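Local coordinates for malonate decarboxylase subunit alpha (PDB 6MPR), which probably transfers the acyl-carrier protein from its acetyl thioester to malonate, as the alpha subunit of the bacterial malonate decarboxylase complex, at residues L90-P95 / G109-L114; P58-V63 / P156-S161; S78-N83 / L103-K108. All coordinates share one frame; numbering follows the deposited sequence. Where two conformers were deposited one is given.

Contact 1 of 3, residues L90-P95 / G109-L114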
loop_
_atom_site.group_PDB
_atom_site.type_symbol
_atom_site.label_atom_id
_atom_site.label_comp_id
_atom_site.label_asym_id
_atom_site.label_seq_id
_atom_site.Cartn_x
_atom_site.Cartn_y
_atom_site.Cartn_z
ATOM N N LEU A 90 4.856 10.289 -26.567
ATOM C CA LEU A 90 5.281 9.731 -25.292
ATOM C C LEU A 90 4.122 9.747 -24.305
ATOM O O LEU A 90 3.349 10.702 -24.240
ATOM C CB LEU A 90 6.472 10.514 -24.726
ATOM C CG LEU A 90 7.780 10.404 -25.514
ATOM C CD1 LEU A 90 8.962 10.923 -24.719
ATOM C CD2 LEU A 90 8.014 8.956 -25.991
ATOM N N HIS A 91 3.991 8.670 -23.549
ATOM C CA HIS A 91 2.977 8.559 -22.506
ATOM C C HIS A 91 3.731 8.790 -21.205
ATOM O O HIS A 91 4.470 7.916 -20.739
ATOM C CB HIS A 91 2.291 7.196 -22.571
ATOM C CG HIS A 91 1.256 6.961 -21.512
ATOM N ND1 HIS A 91 0.356 5.924 -21.591
ATOM C CD2 HIS A 91 0.986 7.605 -20.350
ATOM C CE1 HIS A 91 -0.438 5.946 -20.533
ATOM N NE2 HIS A 91 -0.070 6.952 -19.757
ATOM N N MET A 92 3.587 9.989 -20.647
ATOM C CA MET A 92 4.338 10.327 -19.445
ATOM C C MET A 92 3.611 9.816 -18.220
ATOM O O MET A 92 2.380 9.920 -18.113
ATOM C CB MET A 92 4.546 11.838 -19.330
ATOM C CG MET A 92 5.222 12.451 -20.554
ATOM S SD MET A 92 6.788 11.657 -21.011
ATOM C CE MET A 92 7.744 11.956 -19.511
ATOM N N ILE A 93 4.388 9.265 -17.292
ATOM C CA ILE A 93 3.894 8.766 -16.015
ATOM C C ILE A 93 4.678 9.503 -14.945
ATOM O O ILE A 93 5.884 9.275 -14.786
ATOM C CB ILE A 93 4.049 7.245 -15.884
ATOM C CG1 ILE A 93 3.269 6.550 -16.997
ATOM C CG2 ILE A 93 3.522 6.768 -14.526
ATOM C CD1 ILE A 93 3.632 5.090 -17.206
ATOM N N MET A 94 4.000 10.405 -14.222
ATOM C CA MET A 94 4.736 11.280 -13.324
ATOM C C MET A 94 4.032 11.395 -11.983
ATOM O O MET A 94 2.884 11.845 -11.933
ATOM C CB MET A 94 4.899 12.660 -13.949
ATOM C CG MET A 94 5.617 12.631 -15.313
ATOM S SD MET A 94 5.895 14.277 -15.968
ATOM C CE MET A 94 7.153 14.820 -14.824
ATOM N N PRO A 95 4.680 11.014 -10.879
ATOM C CA PRO A 95 4.045 11.218 -9.570
ATOM C C PRO A 95 3.695 12.675 -9.328
ATOM O O PRO A 95 2.619 12.977 -8.812
ATOM C CB PRO A 95 5.105 10.702 -8.584
ATOM C CG PRO A 95 5.873 9.668 -9.397
ATOM C CD PRO A 95 5.940 10.252 -10.785
ATOM N N GLY A 109 4.897 18.677 -28.617
ATOM C CA GLY A 109 4.567 17.502 -29.394
ATOM C C GLY A 109 5.423 16.296 -29.101
ATOM O O GLY A 109 5.405 15.335 -29.880
ATOM N N ILE A 110 6.179 16.321 -28.006
ATOM C CA ILE A 110 6.983 15.169 -27.616
ATOM C C ILE A 110 6.134 14.164 -26.849
ATOM O O ILE A 110 6.168 12.959 -27.125
ATOM C CB ILE A 110 8.199 15.636 -26.797
ATOM C CG1 ILE A 110 9.133 16.465 -27.698
ATOM C CG2 ILE A 110 8.893 14.438 -26.155
ATOM C CD1 ILE A 110 10.173 17.286 -26.954
ATOM N N ALA A 111 5.341 14.654 -25.902
ATOM C CA ALA A 111 4.433 13.844 -25.102
ATOM C C ALA A 111 2.991 14.126 -25.510
ATOM O O ALA A 111 2.664 15.227 -25.967
ATOM C CB ALA A 111 4.619 14.129 -23.609
ATOM N N ARG A 112 2.123 13.121 -25.355
ATOM C CA ARG A 112 0.696 13.300 -25.634
ATOM C C ARG A 112 -0.171 12.901 -24.444
ATOM O O ARG A 112 -1.104 13.623 -24.080
ATOM C CB ARG A 112 0.268 12.497 -26.861
ATOM C CG ARG A 112 -0.992 13.046 -27.536
ATOM C CD ARG A 112 -0.694 14.453 -28.013
ATOM N NE ARG A 112 -1.653 14.998 -28.964
ATOM C CZ ARG A 112 -1.363 15.972 -29.822
ATOM N NH1 ARG A 112 -0.136 16.485 -29.857
ATOM N NH2 ARG A 112 -2.291 16.428 -30.655
ATOM N N LYS A 113 0.125 11.757 -23.828
ATOM C CA LYS A 113 -0.673 11.235 -22.727
ATOM C C LYS A 113 0.015 11.487 -21.394
ATOM O O LYS A 113 1.244 11.496 -21.296
ATOM C CB LYS A 113 -0.925 9.732 -22.889
ATOM C CG LYS A 113 -1.693 9.338 -24.119
ATOM C CD LYS A 113 -1.940 7.837 -24.080
ATOM C CE LYS A 113 -2.499 7.308 -25.379
ATOM N NZ LYS A 113 -2.690 5.833 -25.266
ATOM N N LEU A 114 -0.789 11.678 -20.357
ATOM C CA LEU A 114 -0.255 11.925 -19.024
ATOM C C LEU A 114 -1.066 11.170 -17.985
ATOM O O LEU A 114 -2.293 11.291 -17.947
ATOM C CB LEU A 114 -0.262 13.422 -18.695
ATOM C CG LEU A 114 0.174 13.768 -17.265
ATOM C CD1 LEU A 114 1.674 13.430 -17.053
ATOM C CD2 LEU A 114 -0.116 15.233 -16.969
#
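L90 O is the focal acceptor of this strand pair: R112 N donates to it at 2.9 Å, in the carbonyl plane, and K113 N adds a weak bond at 3.4 Å. The pairing jumps by one residue, from L90 with A111 to H91 with K113, which makes this a beta bulge; the two N-H groups converging on L90 O fit it. R112 is the extra residue, its psi of -45° breaking the extended run. Before the bulge, L90 N binds I110 O at 3.0 Å, on a lone pair. After it, M92 N binds K113 O at 2.9 Å, tilted 34° from the carbonyl plane. The pairing is parallel throughout.

On the H91 face, K113 CB sits over one face of the imidazole, 4.0 Å from the ring centroid and displaced toward CG and CD2, a CH-pi contact. H91 CG, anti to the backbone N (chi1 178°), is set 3.8 Å from K113 CB. At its far end, H91 NE2 is hydrogen-bonded to D115 OD2.

The opposite face is apolar. M92 CG meets A111 CB at 3.5 Å, its chain bent beyond CG, and M92 CB lies 4.0 Å from L114 CD1. L90 and I110 run side by side, touching through CD1 and CG2.

Helix 100-107 covers this second face, with L105 and F106 on A111 and F106 also on L114. Across the sheet, I93 packs on L146 of helix 143-149, while strand 61-64 borders strand 90-94 on the edge away from strand 111-116.

Contact 2 of 3, residues P58-V63 / P156-S161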
loop_
_atom_site.group_PDB
_atom_site.type_symbol
_atom_site.label_atom_id
_atom_site.label_comp_id
_atom_site.label_asym_id
_atom_site.label_seq_id
_atom_site.Cartn_x
_atom_site.Cartn_y
_atom_site.Cartn_z
ATOM N N PRO A 58 8.882 6.282 -29.863
ATOM C CA PRO A 58 7.554 6.907 -29.816
ATOM C C PRO A 58 6.522 5.961 -29.218
ATOM O O PRO A 58 6.557 4.746 -29.439
ATOM C CB PRO A 58 7.254 7.208 -31.286
ATOM C CG PRO A 58 8.581 7.322 -31.925
ATOM C CD PRO A 58 9.494 6.382 -31.199
ATOM N N GLY A 59 5.591 6.530 -28.445
ATOM C CA GLY A 59 4.587 5.735 -27.763
ATOM C C GLY A 59 5.034 5.118 -26.453
ATOM O O GLY A 59 4.204 4.530 -25.748
ATOM N N ASP A 60 6.315 5.219 -26.103
ATOM C CA ASP A 60 6.792 4.641 -24.849
ATOM C C ASP A 60 6.065 5.237 -23.655
ATOM O O ASP A 60 5.803 6.442 -23.613
ATOM C CB ASP A 60 8.287 4.906 -24.673
ATOM C CG ASP A 60 9.153 3.805 -25.230
ATOM O OD1 ASP A 60 8.612 2.766 -25.655
ATOM O OD2 ASP A 60 10.387 3.982 -25.214
ATOM N N LYS A 61 5.766 4.390 -22.665
ATOM C CA LYS A 61 5.458 4.865 -21.316
ATOM C C LYS A 61 6.761 5.254 -20.622
ATOM O O LYS A 61 7.627 4.405 -20.402
ATOM C CB LYS A 61 4.725 3.786 -20.520
ATOM C CG LYS A 61 3.368 3.416 -21.098
ATOM C CD LYS A 61 2.701 2.323 -20.265
ATOM C CE LYS A 61 1.403 1.837 -20.896
ATOM N NZ LYS A 61 1.607 1.329 -22.280
ATOM N N VAL A 62 6.892 6.525 -20.260
ATOM C CA VAL A 62 8.134 7.071 -19.716
ATOM C C VAL A 62 7.801 7.611 -18.345
ATOM O O VAL A 62 7.053 8.585 -18.232
ATOM C CB VAL A 62 8.710 8.181 -20.608
ATOM C CG1 VAL A 62 9.982 8.767 -19.987
ATOM C CG2 VAL A 62 8.975 7.622 -22.019
ATOM N N VAL A 63 8.342 6.978 -17.309
ATOM C CA VAL A 63 8.292 7.535 -15.961
ATOM C C VAL A 63 9.382 8.591 -15.851
ATOM O O VAL A 63 10.546 8.320 -16.160
ATOM C CB VAL A 63 8.497 6.429 -14.917
ATOM C CG1 VAL A 63 8.684 7.027 -13.515
ATOM C CG2 VAL A 63 7.307 5.448 -14.933
ATOM N N PRO A 156 6.172 0.390 -17.214
ATOM C CA PRO A 156 6.933 1.463 -17.863
ATOM C C PRO A 156 7.985 0.914 -18.811
ATOM O O PRO A 156 8.639 -0.098 -18.537
ATOM C CB PRO A 156 7.572 2.208 -16.682
ATOM C CG PRO A 156 7.749 1.138 -15.640
ATOM C CD PRO A 156 6.547 0.215 -15.799
ATOM N N ASN A 157 8.130 1.590 -19.948
ATOM C CA ASN A 157 9.180 1.264 -20.914
ATOM C C ASN A 157 10.500 1.943 -20.600
ATOM O O ASN A 157 11.569 1.404 -20.941
ATOM C CB ASN A 157 8.756 1.680 -22.323
ATOM C CG ASN A 157 7.490 1.003 -22.764
ATOM O OD1 ASN A 157 6.460 1.648 -22.952
ATOM N ND2 ASN A 157 7.561 -0.311 -22.958
ATOM N N VAL A 158 10.445 3.126 -19.984
ATOM C CA VAL A 158 11.611 3.944 -19.673
ATOM C C VAL A 158 11.367 4.581 -18.312
ATOM O O VAL A 158 10.254 5.027 -18.016
ATOM C CB VAL A 158 11.848 5.042 -20.734
ATOM C CG1 VAL A 158 13.059 5.915 -20.360
ATOM C CG2 VAL A 158 12.003 4.425 -22.131
ATOM N N VAL A 159 12.397 4.615 -17.481
ATOM C CA VAL A 159 12.350 5.356 -16.225
ATOM C C VAL A 159 13.526 6.323 -16.185
ATOM O O VAL A 159 14.679 5.913 -16.373
ATOM C CB VAL A 159 12.365 4.416 -15.007
ATOM C CG1 VAL A 159 12.338 5.225 -13.722
ATOM C CG2 VAL A 159 11.161 3.461 -15.048
ATOM N N LEU A 160 13.225 7.601 -15.932
ATOM C CA LEU A 160 14.201 8.694 -15.857
ATOM C C LEU A 160 14.206 9.194 -14.417
ATOM O O LEU A 160 13.241 9.824 -13.964
ATOM C CB LEU A 160 13.837 9.818 -16.828
ATOM C CG LEU A 160 13.642 9.429 -18.293
ATOM C CD1 LEU A 160 13.194 10.671 -19.099
ATOM C CD2 LEU A 160 14.937 8.839 -18.845
ATOM N N SER A 161 15.285 8.900 -13.687
ATOM C CA SER A 161 15.335 9.115 -12.247
ATOM C C SER A 161 16.598 9.876 -11.879
ATOM O O SER A 161 17.470 10.123 -12.713
ATOM C CB SER A 161 15.293 7.784 -11.474
ATOM O OG SER A 161 14.053 7.133 -11.636
HETATM O O HOH W 1 4.023 1.893 -24.536
#
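The carboxylate of D60 and the amide of N157 are the flat groups here, crossing with their planes 24° apart. Their contact is one of packing: D60 OD1 rests 3.5 Å from N157 CB, while D60 OD2 lies 3.5 Å from V158 CG2 and takes its hydrogen bond from T57 N. The amide is anchored from segment 58-63. N157 OD1 accepts K61 N at 2.8 Å, in the carbonyl plane on a lone pair, and one water donates both to this oxygen and to G59 O. The same water makes a weak bond with K61 NZ. CG of N157 is anti to its carbonyl carbon (chi1 -59°), and OD1 beyond it meets K61 N.

K61 thus binds N157 twice, because K61 O receives N157 N at 2.9 Å. V158 N reaches the same oxygen at 3.1 Å, nearly in line with the C=O bond. Regular parallel pairing follows: V63 N donates to V158 O, and L160 N to V63 O, each at 2.8 Å. V62 pairs with V158 and V63 with V159, the strand axes only 19° apart.

Valines pack on both faces. V62 and V158 lie side by side, and V62 CG1 meets L160 CD1 at 3.8 Å; L160 continues to L75 and L79 of helix 73-79. On the other face V63 CG2 touches P156 CB and V63 CB faces V159 CG2, beneath helix 181-189.

Strand 61-64 leads outward to strands 90-94, 111-116 and 136-140, whereas strand 158-163 begins the run toward 194-199 on its other side. This change of direction is the topological switch point characteristic of Rossmann-like alpha/beta folds.

Contact 3 of 3, residues S78-N83 / L103-K108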
loop_
_atom_site.group_PDB
_atom_site.type_symbol
_atom_site.label_atom_id
_atom_site.label_comp_id
_atom_site.label_asym_id
_atom_site.label_seq_id
_atom_site.Cartn_x
_atom_site.Cartn_y
_atom_site.Cartn_z
ATOM N N SER A 78 16.532 17.887 -20.746
ATOM C CA SER A 78 17.107 17.280 -21.943
ATOM C C SER A 78 16.022 16.641 -22.797
ATOM O O SER A 78 16.005 16.811 -24.022
ATOM C CB SER A 78 18.177 16.243 -21.561
ATOM O OG SER A 78 19.294 16.824 -20.886
ATOM N N LEU A 79 15.097 15.907 -22.170
ATOM C CA LEU A 79 14.015 15.289 -22.931
ATOM C C LEU A 79 13.226 16.333 -23.720
ATOM O O LEU A 79 12.864 16.105 -24.881
ATOM C CB LEU A 79 13.095 14.513 -21.982
ATOM C CG LEU A 79 11.965 13.717 -22.640
ATOM C CD1 LEU A 79 12.540 12.623 -23.523
ATOM C CD2 LEU A 79 11.060 13.116 -21.576
ATOM N N ALA A 80 12.989 17.502 -23.121
ATOM C CA ALA A 80 12.270 18.572 -23.805
ATOM C C ALA A 80 13.059 19.190 -24.953
ATOM O O ALA A 80 12.479 19.975 -25.709
ATOM C CB ALA A 80 11.880 19.660 -22.800
ATOM N N GLN A 81 14.352 18.866 -25.102
ATOM C CA GLN A 81 15.170 19.337 -26.215
ATOM C C GLN A 81 15.348 18.293 -27.316
ATOM O O GLN A 81 16.033 18.570 -28.310
ATOM C CB GLN A 81 16.546 19.782 -25.711
ATOM C CG GLN A 81 16.493 20.937 -24.732
ATOM C CD GLN A 81 15.824 22.164 -25.331
ATOM O OE1 GLN A 81 16.134 22.568 -26.453
ATOM N NE2 GLN A 81 14.891 22.756 -24.586
ATOM N N THR A 82 14.745 17.115 -27.179
ATOM C CA THR A 82 14.851 16.111 -28.231
ATOM C C THR A 82 14.005 16.504 -29.439
ATOM O O THR A 82 13.132 17.378 -29.376
ATOM C CB THR A 82 14.432 14.727 -27.714
ATOM O OG1 THR A 82 13.083 14.777 -27.222
ATOM C CG2 THR A 82 15.362 14.257 -26.600
ATOM N N ASN A 83 14.292 15.838 -30.549
ATOM C CA ASN A 83 13.637 16.093 -31.827
ATOM C C ASN A 83 12.253 15.456 -31.826
ATOM O O ASN A 83 12.149 14.229 -31.702
ATOM C CB ASN A 83 14.490 15.512 -32.941
ATOM C CG ASN A 83 13.980 15.865 -34.338
ATOM O OD1 ASN A 83 12.821 16.232 -34.526
ATOM N ND2 ASN A 83 14.851 15.723 -35.326
ATOM N N LEU A 103 5.542 20.294 -18.712
ATOM C CA LEU A 103 4.426 20.632 -19.571
ATOM C C LEU A 103 4.895 21.064 -20.953
ATOM O O LEU A 103 4.155 20.888 -21.928
ATOM C CB LEU A 103 3.565 21.690 -18.878
ATOM C CG LEU A 103 2.952 21.121 -17.590
ATOM C CD1 LEU A 103 2.097 22.136 -16.852
ATOM C CD2 LEU A 103 2.144 19.858 -17.879
ATOM N N ASP A 104 6.134 21.576 -21.077
ATOM C CA ASP A 104 6.679 21.877 -22.399
ATOM C C ASP A 104 6.701 20.637 -23.298
ATOM O O ASP A 104 6.580 20.758 -24.525
ATOM C CB ASP A 104 8.095 22.451 -22.288
ATOM C CG ASP A 104 8.150 23.808 -21.569
ATOM O OD1 ASP A 104 7.093 24.428 -21.295
ATOM O OD2 ASP A 104 9.281 24.253 -21.267
ATOM N N LEU A 105 6.838 19.439 -22.713
ATOM C CA LEU A 105 6.818 18.215 -23.522
ATOM C C LEU A 105 5.536 18.097 -24.338
ATOM O O LEU A 105 5.553 17.607 -25.476
ATOM C CB LEU A 105 6.962 16.982 -22.631
ATOM C CG LEU A 105 8.271 16.842 -21.866
ATOM C CD1 LEU A 105 8.145 15.746 -20.810
ATOM C CD2 LEU A 105 9.430 16.564 -22.841
ATOM N N PHE A 106 4.409 18.511 -23.762
ATOM C CA PHE A 106 3.139 18.400 -24.471
ATOM C C PHE A 106 2.968 19.528 -25.470
ATOM O O PHE A 106 2.549 19.291 -26.609
ATOM C CB PHE A 106 1.995 18.357 -23.460
ATOM C CG PHE A 106 2.100 17.183 -22.514
ATOM C CD1 PHE A 106 2.855 17.270 -21.348
ATOM C CD2 PHE A 106 1.477 15.985 -22.812
ATOM C CE1 PHE A 106 2.972 16.177 -20.488
ATOM C CE2 PHE A 106 1.585 14.897 -21.970
ATOM C CZ PHE A 106 2.338 14.995 -20.793
ATOM N N GLU A 107 3.315 20.751 -25.075
ATOM C CA GLU A 107 3.301 21.857 -26.026
ATOM C C GLU A 107 4.153 21.549 -27.248
ATOM O O GLU A 107 3.764 21.859 -28.379
ATOM C CB GLU A 107 3.788 23.127 -25.340
ATOM C CG GLU A 107 3.584 24.382 -26.148
ATOM C CD GLU A 107 3.945 25.613 -25.355
ATOM O OE1 GLU A 107 3.921 25.533 -24.108
ATOM O OE2 GLU A 107 4.261 26.653 -25.973
ATOM N N LYS A 108 5.310 20.916 -27.046
ATOM C CA LYS A 108 6.245 20.688 -28.142
ATOM C C LYS A 108 5.918 19.450 -28.977
ATOM O O LYS A 108 6.620 19.187 -29.959
ATOM C CB LYS A 108 7.676 20.572 -27.595
ATOM C CG LYS A 108 8.251 21.867 -27.043
ATOM C CD LYS A 108 9.651 21.680 -26.486
ATOM C CE LYS A 108 10.344 23.028 -26.323
ATOM N NZ LYS A 108 11.698 22.890 -25.736
#
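L79, whose side chain packs on L105, has a carbonyl oxygen gripped twice by T82: T82 OG1 donates to L79 O at 2.7 Å, in the carbonyl plane, and T82 N at 3.1 Å. The T82 N bond closes a type I beta turn from L79 to T82, and the hydroxyl adds a second grip on the same oxygen. One residue thus supplies both donors.

The next carbonyl is turned to the other segment. K108 NZ donates to A80 O at 3.0 Å from above the carbonyl plane, 42° out of it. The lysine reaches across with its chain extended beyond CG, and its CD also passes 3.4 Å from A80 O, so the methylene chain as well as the ammonium group lies against this carbonyl. A80 lies near the C-terminal end of helix 73-79, and the positive charge of a lysine there may be favoured by the helix dipole.

Beyond the polar bond the contact is apolar, and L105 supplies most of it. L105 CD2 is wedged at the turn, 3.6 Å from A80 CA and also against A80 CB. The same methyl lies 3.8 Å from L79 CG. The two leucines cross at about a right angle, L79 CD2 touching both methyls of L105. With CG anti to its backbone N (chi1 -176°), L79 also meets L90 and M92 of the sheet; L105 reaches M92 as well.

Elsewhere on helix 100-107, D104 and E107 both form salt bridges with R125. Helix 73-79 joins strand 61-64 to 90-94, and helix 100-107 joins 90-94 to 111-116. Their lateral packing on one face of a parallel sheet is the arrangement of successive beta-alpha-beta crossovers in a Rossmann-like fold.

From the N terminus the chain passes through 58-63, 78-83, 90-95, 103-108, 109-114 and finally 156-161. Contact 2 closes the longest loop, 92 intervening residues, and both other contacts are nested within it. Contacts 1 and 3 cross, because their segments alternate: 78-83 waits for 103-108, and 90-95 for 109-114. Strand 90-94 is the hub: H91 N probably bonds to D60 O, just before strand 61-64, and H91 O to V62 N within it, joining contacts 1 and 2 into one sheet. L105 O probably receives I110 N and A111 N, coupling helix 100-107 to strand 111-116. Contact 3 ties the helices that follow strands 61-64 and 90-94 to each other, on the face carrying M92.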